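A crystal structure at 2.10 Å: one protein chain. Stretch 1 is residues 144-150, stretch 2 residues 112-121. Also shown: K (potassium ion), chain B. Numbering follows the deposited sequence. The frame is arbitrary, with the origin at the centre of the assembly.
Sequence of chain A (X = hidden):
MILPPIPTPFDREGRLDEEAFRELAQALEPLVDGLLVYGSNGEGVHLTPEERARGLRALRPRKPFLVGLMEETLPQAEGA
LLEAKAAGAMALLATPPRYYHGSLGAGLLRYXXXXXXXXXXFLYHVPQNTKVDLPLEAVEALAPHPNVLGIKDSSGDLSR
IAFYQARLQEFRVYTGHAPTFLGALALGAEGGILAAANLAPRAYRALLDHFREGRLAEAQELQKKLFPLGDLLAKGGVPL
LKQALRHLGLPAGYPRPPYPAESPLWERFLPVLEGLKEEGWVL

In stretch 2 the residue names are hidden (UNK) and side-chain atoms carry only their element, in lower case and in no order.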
# COMPACT_ATOMS: atom_id res chain seq x y z
N PRO A 144 27.42 -8.44 9.92
CA PRO A 144 28.73 -8.95 10.34
C PRO A 144 29.93 -8.45 9.54
O PRO A 144 31.06 -8.43 10.04
CB PRO A 144 28.56 -10.47 10.24
CG PRO A 144 27.09 -10.66 10.50
CD PRO A 144 26.48 -9.55 9.67
N HIS A 145 29.70 -8.04 8.29
CA HIS A 145 30.78 -7.56 7.42
C HIS A 145 31.52 -6.36 8.00
O HIS A 145 30.92 -5.33 8.28
CB HIS A 145 30.21 -7.19 6.05
CG HIS A 145 31.25 -7.08 4.98
ND1 HIS A 145 32.37 -6.28 5.10
CD2 HIS A 145 31.33 -7.65 3.75
CE1 HIS A 145 33.09 -6.36 4.00
NE2 HIS A 145 32.48 -7.18 3.16
N PRO A 146 32.85 -6.47 8.16
CA PRO A 146 33.68 -5.40 8.71
C PRO A 146 33.50 -4.01 8.08
O PRO A 146 33.57 -3.00 8.78
CB PRO A 146 35.10 -5.93 8.52
CG PRO A 146 34.91 -7.41 8.64
CD PRO A 146 33.67 -7.64 7.81
N ASN A 147 33.27 -3.96 6.77
CA ASN A 147 33.10 -2.68 6.09
C ASN A 147 31.68 -2.14 6.01
O ASN A 147 31.44 -1.10 5.39
CB ASN A 147 33.70 -2.74 4.68
CG ASN A 147 35.08 -2.11 4.61
OD1 ASN A 147 35.68 -2.00 3.54
ND2 ASN A 147 35.59 -1.68 5.76
N VAL A 148 30.72 -2.85 6.60
CA VAL A 148 29.35 -2.37 6.63
C VAL A 148 29.24 -1.77 8.03
O VAL A 148 28.84 -2.44 8.97
CB VAL A 148 28.34 -3.53 6.47
CG1 VAL A 148 26.92 -3.02 6.67
CG2 VAL A 148 28.48 -4.16 5.09
N LEU A 149 29.62 -0.50 8.15
CA LEU A 149 29.65 0.19 9.44
C LEU A 149 28.33 0.31 10.19
O LEU A 149 28.32 0.29 11.43
CB LEU A 149 30.24 1.59 9.25
CG LEU A 149 31.56 1.62 8.49
CD1 LEU A 149 32.13 3.03 8.53
CD2 LEU A 149 32.55 0.63 9.10
N GLY A 150 27.24 0.43 9.46
CA GLY A 150 25.95 0.57 10.11
C GLY A 150 24.88 0.91 9.10
O GLY A 150 24.95 0.49 7.95
N UNK A 112 25.79 -5.03 -2.02
CA UNK A 112 26.47 -4.46 -0.87
C UNK A 112 27.83 -5.09 -0.57
O UNK A 112 28.76 -4.39 -0.17
c UNK A 112 25.57 -4.54 0.36
c UNK A 112 24.47 -3.50 0.38
c UNK A 112 22.12 -2.90 0.34
c UNK A 112 24.79 -2.14 0.44
c UNK A 112 23.78 -1.17 0.46
o UNK A 112 21.47 -0.60 0.45
c UNK A 112 22.46 -1.55 0.41
c UNK A 112 23.13 -3.86 0.32
N UNK A 113 27.95 -6.39 -0.76
CA UNK A 113 29.22 -7.06 -0.49
C UNK A 113 30.27 -6.62 -1.50
O UNK A 113 31.44 -6.49 -1.15
o UNK A 113 27.38 -11.13 1.49
c UNK A 113 27.80 -10.56 0.47
o UNK A 113 28.00 -11.15 -0.62
c UNK A 113 28.06 -9.07 0.53
c UNK A 113 29.03 -8.58 -0.53
N UNK A 114 29.85 -6.36 -2.73
CA UNK A 114 30.78 -5.91 -3.76
C UNK A 114 31.30 -4.52 -3.40
O UNK A 114 32.50 -4.26 -3.48
c UNK A 114 30.08 -5.87 -5.11
N UNK A 115 30.40 -3.63 -2.99
CA UNK A 115 30.79 -2.28 -2.62
C UNK A 115 31.64 -2.27 -1.34
O UNK A 115 32.66 -1.58 -1.27
c UNK A 115 29.55 -1.40 -2.41
c UNK A 115 27.43 -0.33 -3.17
c UNK A 115 28.59 -1.24 -3.59
c UNK A 115 29.31 -0.64 -4.79
N UNK A 116 31.23 -3.05 -0.35
CA UNK A 116 31.94 -3.13 0.93
C UNK A 116 33.34 -3.70 0.77
O UNK A 116 34.21 -3.48 1.61
c UNK A 116 31.14 -3.98 1.92
N UNK A 117 33.55 -4.44 -0.31
CA UNK A 117 34.85 -5.04 -0.58
C UNK A 117 35.84 -3.94 -0.94
O UNK A 117 37.05 -4.08 -0.72
o UNK A 117 35.49 -8.48 -0.29
o UNK A 117 37.51 -7.63 -0.34
c UNK A 117 35.97 -6.87 -1.99
c UNK A 117 34.73 -6.03 -1.73
c UNK A 117 36.35 -7.72 -0.79
N UNK A 118 35.34 -2.83 -1.48
CA UNK A 118 36.18 -1.72 -1.91
C UNK A 118 36.17 -0.49 -0.98
O UNK A 118 37.12 0.30 -0.98
c UNK A 118 35.65 -2.38 -4.36
c UNK A 118 35.75 -1.26 -3.31
c UNK A 118 37.01 -2.99 -4.68
c UNK A 118 37.92 -1.99 -5.35
n UNK A 118 39.24 -2.59 -5.73
N UNK A 119 35.11 -0.34 -0.19
CA UNK A 119 35.04 0.83 0.67
C UNK A 119 34.05 0.64 1.79
O UNK A 119 33.06 -0.07 1.66
c UNK A 119 34.62 2.05 -0.14
c UNK A 119 35.44 3.29 0.08
se UNK A 119 34.61 4.71 -0.90
c UNK A 119 34.44 5.95 0.59
N UNK A 120 34.30 1.30 2.94
CA UNK A 120 33.40 1.20 4.09
C UNK A 120 32.11 1.88 3.70
O UNK A 120 32.11 2.84 2.93
c UNK A 120 35.53 2.04 3.28
c UNK A 120 35.60 1.85 4.76
c UNK A 120 34.15 1.97 5.19
N UNK A 121 31.00 1.36 4.19
CA UNK A 121 29.72 1.96 3.89
C UNK A 121 28.63 1.74 4.93
O UNK A 121 28.72 0.85 5.78
c UNK A 121 29.51 -0.78 1.50
c UNK A 121 27.85 -0.50 3.34
c UNK A 121 28.51 0.15 2.15
c UNK A 121 29.19 1.49 2.51
K K B . 29.97 -4.35 10.96
O HOH W 1 32.78 -8.10 0.53
O HOH W 2 31.82 -6.70 11.88
O HOH W 3 32.17 -2.25 11.64

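Position 112 has eight side-chain atoms: one carbon, then a ring of six carbons bearing one oxygen. That is a phenol, so the residue is Tyr112. It is buried and does not touch stretch 1; its hydroxyl is hydrogen-bonded elsewhere in the structure.

Position 113 has three carbons in a row, the third carrying two oxygens. An unbranched chain of this length ending in a carboxylate is Glu113. Its backbone O accepts a hydrogen bond from water 1, 2.7 Å from the water O. The same water O lies 2.8 Å from NE2 of His145, so it links helix and imidazole.

Position 114 has a single carbon and is Ala114. Its CB points away from stretch 1.

Position 115 has four carbons, forked at the second. This is Leu115, buried but out of reach of stretch 1.

Position 116 again has one carbon, which makes it Ala116. Here the CB points toward stretch 1. It sits over one face of the His145 ring, 3.8 Å from CB to the ring centroid and 19° off the normal, a CH-pi contact. The same CB is 4.1 Å from CG2 of Val148. The methyl group thus packs against both an aromatic face and an aliphatic branch.

Position 117 has three carbons, the third carrying two oxygens, and is Glu117. Its CB points away from stretch 1. Its OE1 accepts a hydrogen bond from water 1, 2.9 Å from the water O, so the carboxylate reaches His145 through that water.

Position 118 has four carbons in a row ending in a nitrogen. This is Lys118, exposed and directed away at its CB.

Position 119 has two carbons, a selenium and a last carbon, unbranched. The selenium identifies selenomethionine, Met119. Its CB points away, and its side chain does not touch stretch 1.

Position 120 has three carbons that close a ring onto the backbone N, so it is Pro120. Its CB is 4.0 Å from CD1 of Leu149. Its CA makes a CA-H...O contact of 3.3 Å with O of Asn147.

Position 121 has four carbons, forked at the second, and is Leu121. Its CD2 is 4.1 Å from CG2 of Val148, on the sheet face these two side chains share. Its N donates to O of Asn147 at 2.8 Å, and its O accepts a weak hydrogen bond from N of Leu149 at 2.9 Å.

The contact works in two parts. Leu121 pairs with Val148 in a parallel bridge, its N and O bonding to the residues flanking Val148. Before the bridge, Ala116 packs on His145 and Val148, while water 1 ties the helix to the imidazole. His145 to Val148 form a type I turn, in which N of Val148 donates to O of His145 at 3.0 Å; N of Asn147 also donates to ND1 of His145 at 3.0 Å. The same turn offers O of His145 and O of Val148 to the potassium ion, each 3.0 Å from K.

Stretch 2, residues 112-121: YEALAEKMPL
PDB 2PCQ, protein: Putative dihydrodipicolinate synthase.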